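Local structure of CrataBL (Crataeva tapia, 4IHZ) at residues Y8-S13 against V158-A163; F19-L24 against D76-P81; L35-Q40 against R146-P151; K84-K89 against V99-T104. The protein inhibits trypsin and, probably more strongly, factor Xa, and probably also acts as a lectin that binds glucose and N-acetylglucosamine. One frame throughout, in Å; residues are numbered along the deposited sequence.

Contact 1: residues Y8-S13 against V158-A163; sequences YYILPS and VRFTRA
Four backbone hydrogen bonds join Tyr9 to Thr161 and Leu11 to Arg159, each pair giving and receiving one; the shortest runs from Tyr9 N to Thr161 O at 2.7 Å. A fifth bond, from Arg159 NE to Pro12 O at 2.9 Å, adds a side-chain bond beyond Leu11 and Arg159. It is bent (140° at the hydrogen), and the carbonyl oxygen sits 22° out of the guanidinium plane. CG of Arg159 stands between its backbone N and carbonyl carbon (chi1 57°), and the chain is extended from CG to NE. The flat guanidinium lies with one face over Leu11, whose CB is 3.6 Å above the plane. Arginine suits this place by pairing a broad apolar face with edge donors; its NH2 also bonds Ser15 O. Leu11 CD1 rests on Thr161 OG1 at 3.5 Å. Below the other face of the ribbon, Ile10 CG1 meets the ring edge of Phe160 at CE1 (3.9 Å), while Ile10 CG2 packs on Val158 CG1 at 3.8 Å. Tyr8 lays CE1 beside Arg162 CB, 3.8 Å away. The result is a two-stranded antiparallel ribbon that pairs strands near the two ends of the chain, as expected where a beta-trefoil closes on itself.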
loop_
_atom_site.group_PDB
_atom_site.type_symbol
_atom_site.label_atom_id
_atom_site.label_comp_id
_atom_site.label_asym_id
_atom_site.label_seq_id
_atom_site.Cartn_x
_atom_site.Cartn_y
_atom_site.Cartn_z
ATOM N N TYR A 8 -13.818 10.873 6.035
ATOM C CA TYR A 8 -14.174 11.398 7.365
ATOM C C TYR A 8 -12.962 11.561 8.227
ATOM O O TYR A 8 -12.071 10.748 8.180
ATOM C CB TYR A 8 -15.114 10.431 8.101
ATOM C CG TYR A 8 -16.470 10.367 7.452
ATOM C CD1 TYR A 8 -17.496 11.219 7.849
ATOM C CD2 TYR A 8 -16.725 9.433 6.462
ATOM C CE1 TYR A 8 -18.747 11.160 7.214
ATOM C CE2 TYR A 8 -17.957 9.377 5.814
ATOM C CZ TYR A 8 -18.967 10.215 6.229
ATOM O OH TYR A 8 -20.186 10.166 5.574
ATOM N N TYR A 9 -12.932 12.626 9.018
ATOM C CA TYR A 9 -11.983 12.686 10.126
ATOM C C TYR A 9 -12.513 11.975 11.345
ATOM O O TYR A 9 -13.651 12.226 11.779
ATOM C CB TYR A 9 -11.726 14.141 10.491
ATOM C CG TYR A 9 -11.074 14.954 9.419
ATOM C CD1 TYR A 9 -9.697 14.872 9.217
ATOM C CD2 TYR A 9 -11.827 15.790 8.598
ATOM C CE1 TYR A 9 -9.090 15.644 8.234
ATOM C CE2 TYR A 9 -11.228 16.559 7.595
ATOM C CZ TYR A 9 -9.855 16.457 7.431
ATOM O OH TYR A 9 -9.207 17.206 6.498
ATOM N N ILE A 10 -11.702 11.086 11.913
ATOM C CA ILE A 10 -12.012 10.447 13.191
ATOM C C ILE A 10 -11.531 11.377 14.300
ATOM O O ILE A 10 -10.358 11.764 14.354
ATOM C CB ILE A 10 -11.304 9.077 13.318
ATOM C CG1 ILE A 10 -11.762 8.137 12.192
ATOM C CG2 ILE A 10 -11.584 8.499 14.754
ATOM C CD1 ILE A 10 -10.865 6.903 12.084
ATOM N N LEU A 11 -12.446 11.774 15.182
ATOM C CA LEU A 11 -12.078 12.709 16.239
ATOM C C LEU A 11 -12.585 12.184 17.564
ATOM O O LEU A 11 -13.656 11.578 17.600
ATOM C CB LEU A 11 -12.705 14.079 15.958
ATOM C CG LEU A 11 -12.058 14.756 14.737
ATOM C CD1 LEU A 11 -13.007 15.768 14.187
ATOM C CD2 LEU A 11 -10.734 15.437 15.179
ATOM N N PRO A 12 -11.838 12.408 18.663
ATOM C CA PRO A 12 -12.432 12.118 19.972
ATOM C C PRO A 12 -13.741 12.885 20.140
ATOM O O PRO A 12 -13.909 13.995 19.633
ATOM C CB PRO A 12 -11.384 12.653 20.950
ATOM C CG PRO A 12 -10.080 12.740 20.112
ATOM C CD PRO A 12 -10.585 13.171 18.793
ATOM N N SER A 13 -14.677 12.262 20.855
ATOM C CA SER A 13 -15.987 12.858 21.027
ATOM C C SER A 13 -15.937 14.221 21.679
ATOM O O SER A 13 -16.806 15.044 21.397
ATOM C CB SER A 13 -16.875 11.898 21.803
ATOM O OG SER A 13 -17.286 10.909 20.880
ATOM N N VAL A 158 -15.576 8.298 19.859
ATOM C CA VAL A 158 -15.256 9.099 18.677
ATOM C C VAL A 158 -16.493 9.564 17.955
ATOM O O VAL A 158 -17.603 9.024 18.109
ATOM C CB VAL A 158 -14.327 8.329 17.633
ATOM C CG1 VAL A 158 -12.978 7.954 18.287
ATOM C CG2 VAL A 158 -15.055 7.058 17.047
ATOM N N ARG A 159 -16.264 10.594 17.143
ATOM C CA ARG A 159 -17.240 11.141 16.239
ATOM C C ARG A 159 -16.559 11.241 14.881
ATOM O O ARG A 159 -15.330 11.115 14.775
ATOM C CB ARG A 159 -17.658 12.529 16.738
ATOM C CG ARG A 159 -16.462 13.507 16.883
ATOM C CD ARG A 159 -16.862 14.775 17.696
ATOM N NE ARG A 159 -15.683 15.616 17.940
ATOM C CZ ARG A 159 -15.264 16.589 17.134
ATOM N NH1 ARG A 159 -15.960 16.922 16.043
ATOM N NH2 ARG A 159 -14.155 17.265 17.425
ATOM N N PHE A 160 -17.348 11.501 13.851
ATOM C CA PHE A 160 -16.816 11.509 12.493
ATOM C C PHE A 160 -17.241 12.791 11.820
ATOM O O PHE A 160 -18.428 13.115 11.778
ATOM C CB PHE A 160 -17.315 10.303 11.700
ATOM C CG PHE A 160 -17.031 8.982 12.366
ATOM C CD1 PHE A 160 -15.749 8.446 12.340
ATOM C CD2 PHE A 160 -18.035 8.284 13.054
ATOM C CE1 PHE A 160 -15.463 7.232 12.957
ATOM C CE2 PHE A 160 -17.767 7.061 13.673
ATOM C CZ PHE A 160 -16.478 6.520 13.625
ATOM N N THR A 161 -16.267 13.540 11.335
ATOM C CA THR A 161 -16.560 14.770 10.635
ATOM C C THR A 161 -16.291 14.557 9.156
ATOM O O THR A 161 -15.155 14.212 8.792
ATOM C CB THR A 161 -15.680 15.913 11.205
ATOM O OG1 THR A 161 -16.103 16.199 12.546
ATOM C CG2 THR A 161 -15.814 17.191 10.384
ATOM N N ARG A 162 -17.286 14.792 8.309
ATOM C CA ARG A 162 -17.088 14.622 6.872
ATOM C C ARG A 162 -16.070 15.639 6.401
ATOM O O ARG A 162 -16.142 16.809 6.795
ATOM C CB ARG A 162 -18.414 14.792 6.118
ATOM C CG ARG A 162 -18.246 14.614 4.630
ATOM C CD ARG A 162 -19.581 14.644 3.901
ATOM N NE ARG A 162 -19.330 14.523 2.466
ATOM C CZ ARG A 162 -20.190 14.020 1.578
ATOM N NH1 ARG A 162 -21.381 13.569 1.972
ATOM N NH2 ARG A 162 -19.843 13.942 0.295
ATOM N N ALA A 163 -15.089 15.179 5.625
ATOM C CA ALA A 163 -14.055 16.061 5.067
ATOM C C ALA A 163 -14.527 16.575 3.752
ATOM O O ALA A 163 -15.133 15.847 2.989
ATOM C CB ALA A 163 -12.766 15.297 4.855
#

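Contact 2: residues F19-L24 against D76-P81; sequences FSPDNL and DLWFCP
Asn23 OD1 accepts the backbone N-H of Phe79 at 2.9 Å, with an angle of 156° at the hydrogen and the donor standing 39° above the plane of the side-chain carbonyl. Asparagine fits because its two amide ends do different work. While OD1 accepts the backbone N-H, ND2 sits 3.3 Å above one face of the Trp78 indole, displaced toward its rim and closest to CH2. The amide and indole planes are 78° apart, so the amide stands nearly upright on the ring. Asn23 CB touches Cys80 SG at 3.4 Å; this sulfur forms the disulfide with Cys33, a covalent staple that fixes the 76-81 loop to the segment following helix 22-26. Here the short helix that follows strand 19-21 of the beta-trefoil is held against the long loop between strands 69-72 and 87-91. Where strand 19-21 gives way to the helix, Pro21 O accepts from Ser20 OG and Leu24 N, which come from opposite faces of its plane. Leu24 then spreads its branches over apolar groups: CD1 lies 3.9 Å from Trp78 CZ3, and CD2 reaches the edge of the Phe79 ring at CD2, 3.8 Å away. Pro21 CG meets the indole edge at Trp78 CH2, also 3.8 Å, its stiff ring crossing the tryptophan at about a right angle. Leu77 and Phe79 also touch the attached glycan. In the dimer, Lys84 of the second subunit bonds Trp78 O and Cys80 O through its NZ, and Trp78 packs on Trp78 of that subunit.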
loop_
_atom_site.group_PDB
_atom_site.type_symbol
_atom_site.label_atom_id
_atom_site.label_comp_id
_atom_site.label_asym_id
_atom_site.label_seq_id
_atom_site.Cartn_x
_atom_site.Cartn_y
_atom_site.Cartn_z
ATOM N N PHE A 19 -6.159 12.488 14.206
ATOM C CA PHE A 19 -5.189 11.403 14.041
ATOM C C PHE A 19 -4.579 11.335 12.695
ATOM O O PHE A 19 -5.212 11.681 11.675
ATOM C CB PHE A 19 -5.890 10.049 14.299
ATOM C CG PHE A 19 -6.402 9.912 15.709
ATOM C CD1 PHE A 19 -5.576 9.496 16.721
ATOM C CD2 PHE A 19 -7.707 10.297 15.990
ATOM C CE1 PHE A 19 -6.075 9.393 18.037
ATOM C CE2 PHE A 19 -8.187 10.215 17.272
ATOM C CZ PHE A 19 -7.385 9.785 18.294
ATOM N N SER A 20 -3.316 10.908 12.654
ATOM C CA SER A 20 -2.635 10.748 11.356
ATOM C C SER A 20 -1.728 9.532 11.409
ATOM O O SER A 20 -1.097 9.299 12.437
ATOM C CB SER A 20 -1.776 11.999 11.101
ATOM O OG SER A 20 -0.896 11.802 9.977
ATOM N N PRO A 21 -1.622 8.771 10.310
ATOM C CA PRO A 21 -0.470 7.850 10.190
ATOM C C PRO A 21 0.848 8.551 10.479
ATOM O O PRO A 21 1.083 9.691 10.056
ATOM C CB PRO A 21 -0.539 7.398 8.729
ATOM C CG PRO A 21 -2.020 7.515 8.362
ATOM C CD PRO A 21 -2.417 8.823 9.056
ATOM N N ASP A 22 1.722 7.887 11.234
ATOM C CA ASP A 22 3.004 8.476 11.565
ATOM C C ASP A 22 3.828 8.884 10.349
ATOM O O ASP A 22 4.545 9.907 10.403
ATOM C CB ASP A 22 3.809 7.542 12.434
ATOM C CG ASP A 22 3.777 7.924 13.894
ATOM O OD1 ASP A 22 3.343 9.062 14.282
ATOM O OD2 ASP A 22 4.247 7.078 14.691
ATOM N N ASN A 23 3.744 8.124 9.245
ATOM C CA ASN A 23 4.632 8.485 8.118
ATOM C C ASN A 23 4.302 9.860 7.567
ATOM O O ASN A 23 5.181 10.577 7.069
ATOM C CB ASN A 23 4.616 7.415 7.012
ATOM C CG ASN A 23 3.456 7.567 6.087
ATOM O OD1 ASN A 23 3.550 8.255 5.089
ATOM N ND2 ASN A 23 2.338 6.893 6.390
ATOM N N LEU A 24 3.031 10.253 7.708
ATOM C CA LEU A 24 2.606 11.576 7.219
ATOM C C LEU A 24 3.071 12.679 8.147
ATOM O O LEU A 24 3.302 13.783 7.699
ATOM C CB LEU A 24 1.072 11.625 6.972
ATOM C CG LEU A 24 0.578 10.706 5.856
ATOM C CD1 LEU A 24 -0.927 10.877 5.675
ATOM C CD2 LEU A 24 1.281 11.087 4.523
ATOM N N ASP A 76 -3.091 11.867 -0.710
ATOM C CA ASP A 76 -2.303 11.728 -1.935
ATOM C C ASP A 76 -0.836 11.602 -1.684
ATOM O O ASP A 76 -0.134 11.063 -2.512
ATOM C CB ASP A 76 -2.578 12.886 -2.884
ATOM C CG ASP A 76 -3.978 12.837 -3.444
ATOM O OD1 ASP A 76 -4.642 11.765 -3.371
ATOM O OD2 ASP A 76 -4.402 13.853 -3.986
ATOM N N LEU A 77 -0.347 12.113 -0.551
ATOM C CA LEU A 77 1.036 11.897 -0.140
ATOM C C LEU A 77 1.092 10.581 0.641
ATOM O O LEU A 77 0.151 10.249 1.371
ATOM C CB LEU A 77 1.516 13.023 0.781
ATOM C CG LEU A 77 1.728 14.377 0.132
ATOM C CD1 LEU A 77 2.063 15.358 1.268
ATOM C CD2 LEU A 77 2.854 14.225 -0.887
ATOM N N TRP A 78 2.137 9.797 0.382
ATOM C CA TRP A 78 2.327 8.566 1.184
ATOM C C TRP A 78 3.807 8.219 1.120
ATOM O O TRP A 78 4.356 8.022 0.047
ATOM C CB TRP A 78 1.495 7.420 0.583
ATOM C CG TRP A 78 1.322 6.331 1.546
ATOM C CD1 TRP A 78 1.805 5.054 1.467
ATOM C CD2 TRP A 78 0.605 6.418 2.768
ATOM N NE1 TRP A 78 1.440 4.342 2.583
ATOM C CE2 TRP A 78 0.687 5.144 3.403
ATOM C CE3 TRP A 78 -0.128 7.439 3.383
ATOM C CZ2 TRP A 78 0.081 4.871 4.647
ATOM C CZ3 TRP A 78 -0.733 7.160 4.634
ATOM C CH2 TRP A 78 -0.640 5.880 5.230
ATOM N N PHE A 79 4.423 8.082 2.287
ATOM C CA PHE A 79 5.873 7.977 2.345
ATOM C C PHE A 79 6.346 6.565 2.624
ATOM O O PHE A 79 7.555 6.336 2.758
ATOM C CB PHE A 79 6.402 8.924 3.407
ATOM C CG PHE A 79 6.135 10.362 3.061
ATOM C CD1 PHE A 79 6.960 11.026 2.122
ATOM C CD2 PHE A 79 5.014 11.033 3.583
ATOM C CE1 PHE A 79 6.713 12.354 1.757
ATOM C CE2 PHE A 79 4.753 12.378 3.195
ATOM C CZ PHE A 79 5.617 13.036 2.291
ATOM N N CYS A 80 5.409 5.630 2.659
ATOM C CA CYS A 80 5.734 4.219 2.921
ATOM C C CYS A 80 5.546 3.443 1.637
ATOM O O CYS A 80 4.714 3.788 0.805
ATOM C CB CYS A 80 4.755 3.642 3.976
ATOM S SG CYS A 80 4.990 4.386 5.597
ATOM N N PRO A 81 6.288 2.341 1.473
ATOM C CA PRO A 81 5.980 1.467 0.349
ATOM C C PRO A 81 4.706 0.669 0.559
ATOM O O PRO A 81 4.073 0.283 -0.410
ATOM C CB PRO A 81 7.161 0.482 0.303
ATOM C CG PRO A 81 8.140 0.922 1.323
ATOM C CD PRO A 81 7.528 1.975 2.190
#

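Contact 3: residues L35-Q40 against R146-P151; sequences LDLITQ and RRYLAP
Arg147 grips Gln40 OE1 side-on with two nitrogens, NH2 at 2.8 Å and NE at 2.9 Å. The amide and guanidinium are nearly coplanar (10° apart), with the oxygen close to the guanidinium plane; NH2 meets a lone pair, whereas NE approaches almost in line with the carbonyl bond. Gln40 is extended beyond CG, which lies anti to its backbone N (chi1 -167°); Arg147 bends at chi2 and chi3, which place CD and NE. Beside this pair, Gln40 N gives a hydrogen bond to Arg147 O at 2.9 Å, and Leu149 N gives one to Ile38 O at 3.0 Å. The strands diverge beyond this single bridge at Thr39 and Tyr148. Water continues the link: one molecule accepts from Arg147 N and donates to Gln40 O (2.6 Å), and another lies between Ile38 N and Leu149 O. Ile38 CG2 packs on Leu149 CD1 at 3.6 Å. Separately, Thr39 CG2 meets Tyr148 CB at 3.9 Å. In a second shell, Ala17 O takes Gln40 NE2 and so fixes the flip of the amide. Strand 38-40 pairs on with strand 19-21, and strand 148-151 is an outer member of the four-stranded sheet, next to strand 134-139.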
loop_
_atom_site.group_PDB
_atom_site.type_symbol
_atom_site.label_atom_id
_atom_site.label_comp_id
_atom_site.label_asym_id
_atom_site.label_seq_id
_atom_site.Cartn_x
_atom_site.Cartn_y
_atom_site.Cartn_z
ATOM N N LEU A 35 5.844 -0.571 11.150
ATOM C CA LEU A 35 4.868 -0.284 12.213
ATOM C C LEU A 35 4.415 1.160 12.160
ATOM O O LEU A 35 4.793 1.976 12.996
ATOM C CB LEU A 35 5.467 -0.627 13.582
ATOM C CG LEU A 35 4.373 -0.841 14.631
ATOM C CD1 LEU A 35 3.950 -2.295 14.632
ATOM C CD2 LEU A 35 4.922 -0.451 16.000
ATOM N N ASP A 36 3.575 1.449 11.176
ATOM C CA ASP A 36 3.170 2.824 10.928
ATOM C C ASP A 36 1.920 3.086 11.768
ATOM O O ASP A 36 0.803 2.805 11.345
ATOM C CB ASP A 36 2.893 3.017 9.435
ATOM C CG ASP A 36 2.654 4.478 9.064
ATOM O OD1 ASP A 36 3.396 5.363 9.560
ATOM O OD2 ASP A 36 1.708 4.753 8.262
ATOM N N LEU A 37 2.146 3.609 12.968
ATOM C CA LEU A 37 1.078 3.836 13.938
ATOM C C LEU A 37 0.137 4.931 13.499
ATOM O O LEU A 37 0.481 5.755 12.644
ATOM C CB LEU A 37 1.704 4.239 15.287
ATOM C CG LEU A 37 2.629 3.208 15.898
ATOM C CD1 LEU A 37 3.291 3.934 17.059
ATOM C CD2 LEU A 37 1.879 1.955 16.373
ATOM N N ILE A 38 -1.042 4.975 14.124
ATOM C CA ILE A 38 -1.964 6.082 13.895
ATOM C C ILE A 38 -1.879 6.903 15.181
ATOM O O ILE A 38 -2.300 6.429 16.256
ATOM C CB ILE A 38 -3.425 5.565 13.721
ATOM C CG1 ILE A 38 -3.560 4.613 12.516
ATOM C CG2 ILE A 38 -4.415 6.753 13.604
ATOM C CD1 ILE A 38 -3.154 5.236 11.206
ATOM N N THR A 39 -1.321 8.106 15.092
ATOM C CA THR A 39 -1.034 8.886 16.294
ATOM C C THR A 39 -1.852 10.161 16.353
ATOM O O THR A 39 -2.295 10.688 15.324
ATOM C CB THR A 39 0.460 9.229 16.451
ATOM O OG1 THR A 39 0.904 9.908 15.277
ATOM C CG2 THR A 39 1.278 7.915 16.658
ATOM N N GLN A 40 -2.023 10.685 17.550
ATOM C CA GLN A 40 -2.865 11.819 17.767
ATOM C C GLN A 40 -2.106 13.132 17.611
ATOM O O GLN A 40 -0.985 13.283 18.100
ATOM C CB GLN A 40 -3.486 11.714 19.170
ATOM C CG GLN A 40 -4.627 12.712 19.366
ATOM C CD GLN A 40 -5.328 12.524 20.666
ATOM O OE1 GLN A 40 -4.708 12.174 21.691
ATOM N NE2 GLN A 40 -6.626 12.779 20.665
ATOM N N ARG A 146 4.155 10.420 22.116
ATOM C CA ARG A 146 2.943 10.473 21.294
ATOM C C ARG A 146 1.908 9.461 21.771
ATOM O O ARG A 146 2.232 8.476 22.446
ATOM C CB ARG A 146 3.238 10.186 19.828
ATOM C CG ARG A 146 3.701 11.359 19.120
ATOM C CD ARG A 146 3.935 11.026 17.674
ATOM N NE ARG A 146 4.614 12.158 17.121
ATOM C CZ ARG A 146 5.145 12.193 15.905
ATOM N NH1 ARG A 146 5.049 11.136 15.117
ATOM N NH2 ARG A 146 5.767 13.293 15.499
ATOM N N ARG A 147 0.660 9.727 21.440
ATOM C CA ARG A 147 -0.422 8.797 21.724
ATOM C C ARG A 147 -0.843 8.108 20.479
ATOM O O ARG A 147 -0.922 8.746 19.414
ATOM C CB ARG A 147 -1.600 9.531 22.339
ATOM C CG ARG A 147 -1.140 10.386 23.525
ATOM C CD ARG A 147 -2.185 10.529 24.577
ATOM N NE ARG A 147 -3.440 11.063 24.074
ATOM C CZ ARG A 147 -4.489 11.295 24.853
ATOM N NH1 ARG A 147 -4.398 11.073 26.169
ATOM N NH2 ARG A 147 -5.604 11.774 24.346
ATOM N N TYR A 148 -1.127 6.822 20.573
ATOM C CA TYR A 148 -1.418 6.019 19.371
ATOM C C TYR A 148 -2.647 5.176 19.612
ATOM O O TYR A 148 -3.005 4.885 20.752
ATOM C CB TYR A 148 -0.212 5.132 19.012
ATOM C CG TYR A 148 0.218 4.212 20.123
ATOM C CD1 TYR A 148 -0.344 2.936 20.225
ATOM C CD2 TYR A 148 1.169 4.613 21.038
ATOM C CE1 TYR A 148 0.046 2.077 21.265
ATOM C CE2 TYR A 148 1.548 3.771 22.065
ATOM C CZ TYR A 148 1.001 2.503 22.136
ATOM O OH TYR A 148 1.366 1.653 23.151
ATOM N N LEU A 149 -3.301 4.780 18.538
ATOM C CA LEU A 149 -4.491 3.917 18.610
ATOM C C LEU A 149 -4.101 2.443 18.751
ATOM O O LEU A 149 -3.149 1.987 18.137
ATOM C CB LEU A 149 -5.376 4.134 17.376
ATOM C CG LEU A 149 -5.984 5.512 17.195
ATOM C CD1 LEU A 149 -6.821 5.388 15.938
ATOM C CD2 LEU A 149 -6.854 5.904 18.406
ATOM N N ALA A 150 -4.824 1.729 19.621
ATOM C CA ALA A 150 -4.518 0.315 19.895
ATOM C C ALA A 150 -5.783 -0.414 20.310
ATOM O O ALA A 150 -6.627 0.132 21.018
ATOM C CB ALA A 150 -3.499 0.228 20.973
ATOM N N PRO A 151 -5.911 -1.679 19.897
ATOM C CA PRO A 151 -7.138 -2.421 20.248
ATOM C C PRO A 151 -6.969 -3.141 21.579
ATOM O O PRO A 151 -6.625 -4.324 21.634
ATOM C CB PRO A 151 -7.290 -3.403 19.078
ATOM C CG PRO A 151 -5.868 -3.683 18.656
ATOM C CD PRO A 151 -5.078 -2.401 18.919
HETATM O O HOH W 1 -1.535 3.099 16.254
HETATM O O HOH W 2 0.012 12.189 20.248
#

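Contact 4: residues K84-K89 against V99-T104; sequences KIWTVK and VTTGGT
Thr100, Ile85 and Val99 bury the most surface here. Thr100 pairs through its backbone with Thr87: Thr87 N reaches Thr100 O at 2.8 Å, and Thr100 N returns a bond to Thr87 O. Its side chain lies alongside that of Thr87, pointing the same way, with OG1 3.4 Å from Thr87 CG2. With OG1 between the backbone N and carbonyl carbon (chi1 70°), the hydroxyl donates to Thr101 O; a threonine can so hold the next residue's carbonyl with its own hydroxyl. The extended methylenes of Lys89 cross it at about a right angle, CE 3.4 Å from Thr100 OG1. Lys89 NZ goes on to Pro34 O and to two waters, which donate to Thr101 O and Gly102 O respectively, tying the lysine to the turn. Ile85 works mainly through its backbone, its O accepting Gly103 N at 2.8 Å; its CB and CG2 lean on the Gly103 peptide. Glycine suits both turn positions: Gly102 has a positive phi of 90°, and at Gly103 a CB would point at segment 84-89, far too near Thr87 CB and the carbonyl oxygens of Ile85 and Trp86. Thr87 CG2 instead lies 3.7 Å from Gly103 CA. Val99 CG1 touches CE3 of the Trp86 indole at 3.7 Å; Trp86 NE1 bonds Thr73 OG1. Strands 87-91 and 96-100 form a beta hairpin of the trefoil, and this contact lies at its open end. Trp86 and Val99 there pack against Ile38 of strand 38-40 and Leu149 of strand 148-151, while Trp86 also meets Ile71 of strand 69-72.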
loop_
_atom_site.group_PDB
_atom_site.type_symbol
_atom_site.label_atom_id
_atom_site.label_comp_id
_atom_site.label_asym_id
_atom_site.label_seq_id
_atom_site.Cartn_x
_atom_site.Cartn_y
_atom_site.Cartn_z
ATOM N N LYS A 84 -2.100 2.100 2.507
ATOM C CA LYS A 84 -2.774 3.033 3.431
ATOM C C LYS A 84 -3.864 2.360 4.257
ATOM O O LYS A 84 -4.602 3.042 4.984
ATOM C CB LYS A 84 -3.417 4.135 2.590
ATOM C CG LYS A 84 -2.414 4.929 1.743
ATOM C CD LYS A 84 -3.149 5.810 0.792
ATOM C CE LYS A 84 -2.178 6.559 -0.128
ATOM N NZ LYS A 84 -3.040 7.136 -1.148
ATOM N N ILE A 85 -3.977 1.042 4.127
ATOM C CA ILE A 85 -5.106 0.321 4.702
ATOM C C ILE A 85 -4.780 -0.036 6.154
ATOM O O ILE A 85 -3.703 -0.502 6.470
ATOM C CB ILE A 85 -5.368 -0.924 3.860
ATOM C CG1 ILE A 85 -5.756 -0.497 2.430
ATOM C CG2 ILE A 85 -6.489 -1.838 4.525
ATOM C CD1 ILE A 85 -5.510 -1.570 1.387
ATOM N N TRP A 86 -5.748 0.199 7.046
ATOM C CA TRP A 86 -5.514 -0.085 8.457
ATOM C C TRP A 86 -5.567 -1.568 8.806
ATOM O O TRP A 86 -6.312 -2.347 8.208
ATOM C CB TRP A 86 -6.547 0.659 9.276
ATOM C CG TRP A 86 -6.389 2.166 9.223
ATOM C CD1 TRP A 86 -5.770 2.952 8.235
ATOM C CD2 TRP A 86 -6.833 3.081 10.231
ATOM N NE1 TRP A 86 -5.808 4.298 8.619
ATOM C CE2 TRP A 86 -6.481 4.382 9.812
ATOM C CE3 TRP A 86 -7.523 2.914 11.458
ATOM C CZ2 TRP A 86 -6.754 5.533 10.593
ATOM C CZ3 TRP A 86 -7.818 4.052 12.207
ATOM C CH2 TRP A 86 -7.440 5.341 11.771
ATOM N N THR A 87 -4.778 -1.951 9.795
ATOM C CA THR A 87 -4.755 -3.327 10.259
ATOM C C THR A 87 -4.274 -3.256 11.711
ATOM O O THR A 87 -4.193 -2.162 12.309
ATOM C CB THR A 87 -3.812 -4.192 9.387
ATOM O OG1 THR A 87 -3.864 -5.551 9.805
ATOM C CG2 THR A 87 -2.361 -3.694 9.405
ATOM N N VAL A 88 -3.984 -4.411 12.295
ATOM C CA VAL A 88 -3.418 -4.442 13.632
ATOM C C VAL A 88 -2.174 -5.293 13.627
ATOM O O VAL A 88 -2.132 -6.300 12.952
ATOM C CB VAL A 88 -4.465 -5.000 14.656
ATOM C CG1 VAL A 88 -3.809 -5.468 15.998
ATOM C CG2 VAL A 88 -5.544 -3.962 14.874
ATOM N N LYS A 89 -1.148 -4.862 14.358
ATOM C CA LYS A 89 0.101 -5.609 14.455
ATOM C C LYS A 89 0.507 -5.708 15.904
ATOM O O LYS A 89 0.100 -4.882 16.718
ATOM C CB LYS A 89 1.229 -4.948 13.656
ATOM C CG LYS A 89 0.933 -4.861 12.134
ATOM C CD LYS A 89 2.109 -4.275 11.381
ATOM C CE LYS A 89 1.829 -4.138 9.896
ATOM N NZ LYS A 89 3.089 -3.768 9.164
ATOM N N VAL A 99 -2.813 -0.416 16.305
ATOM C CA VAL A 99 -3.346 -0.120 14.934
ATOM C C VAL A 99 -2.196 0.358 14.090
ATOM O O VAL A 99 -1.411 1.190 14.528
ATOM C CB VAL A 99 -4.460 0.923 15.001
ATOM C CG1 VAL A 99 -4.985 1.228 13.578
ATOM C CG2 VAL A 99 -5.649 0.425 15.830
ATOM N N THR A 100 -2.118 -0.118 12.842
ATOM C CA THR A 100 -1.114 0.435 11.894
ATOM C C THR A 100 -1.726 0.557 10.533
ATOM O O THR A 100 -2.805 0.022 10.279
ATOM C CB THR A 100 0.131 -0.435 11.742
ATOM O OG1 THR A 100 -0.231 -1.636 11.030
ATOM C CG2 THR A 100 0.713 -0.820 13.124
ATOM N N THR A 101 -0.989 1.219 9.649
ATOM C CA THR A 101 -1.363 1.119 8.256
ATOM C C THR A 101 -0.613 -0.088 7.646
ATOM O O THR A 101 -0.009 -0.876 8.357
ATOM C CB THR A 101 -1.038 2.409 7.463
ATOM O OG1 THR A 101 0.375 2.590 7.458
ATOM C CG2 THR A 101 -1.719 3.682 8.122
ATOM N N GLY A 102 -0.668 -0.254 6.330
ATOM C CA GLY A 102 0.114 -1.291 5.699
ATOM C C GLY A 102 -0.637 -2.615 5.592
ATOM O O GLY A 102 -0.026 -3.650 5.257
ATOM N N GLY A 103 -1.942 -2.583 5.833
ATOM C CA GLY A 103 -2.801 -3.754 5.689
ATOM C C GLY A 103 -3.163 -4.096 4.253
ATOM O O GLY A 103 -2.642 -3.535 3.289
ATOM N N THR A 104 -4.075 -5.057 4.117
ATOM C CA THR A 104 -4.486 -5.536 2.790
ATOM C C THR A 104 -6.017 -5.556 2.782
ATOM O O THR A 104 -6.622 -6.029 3.756
ATOM C CB THR A 104 -3.873 -6.936 2.529
ATOM O OG1 THR A 104 -2.447 -6.821 2.523
ATOM C CG2 THR A 104 -4.284 -7.465 1.157
HETATM O O HOH W 3 -4.305 -6.749 6.931
HETATM O O HOH W 4 2.623 -0.791 9.429
HETATM O O HOH W 5 2.554 -3.836 6.435
#

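Contacts 2, 3 and 4 cluster with centres 11 to 12 Å apart, whereas contact 1 lies 16 to 19 Å from them, across the chain's centre from contact 4. Contact 1 joins strands near the two ends of the chain and thus encloses the other three in sequence; contact 4 lies within the span of contact 3, and contacts 2 and 3 interleave. Contacts 2 and 3 share the ribbon of strands 19-21 and 38-40. Asp36 connects three contacts, accepting Asn23 N through OD1 and bonding Thr101 OG1 through OD2. Ile10 and Ile38 both reach the Trp86 indole, so contacts 1, 3 and 4 of the beta-trefoil meet at this indole. Contacts 2 and 4 also meet the second subunit.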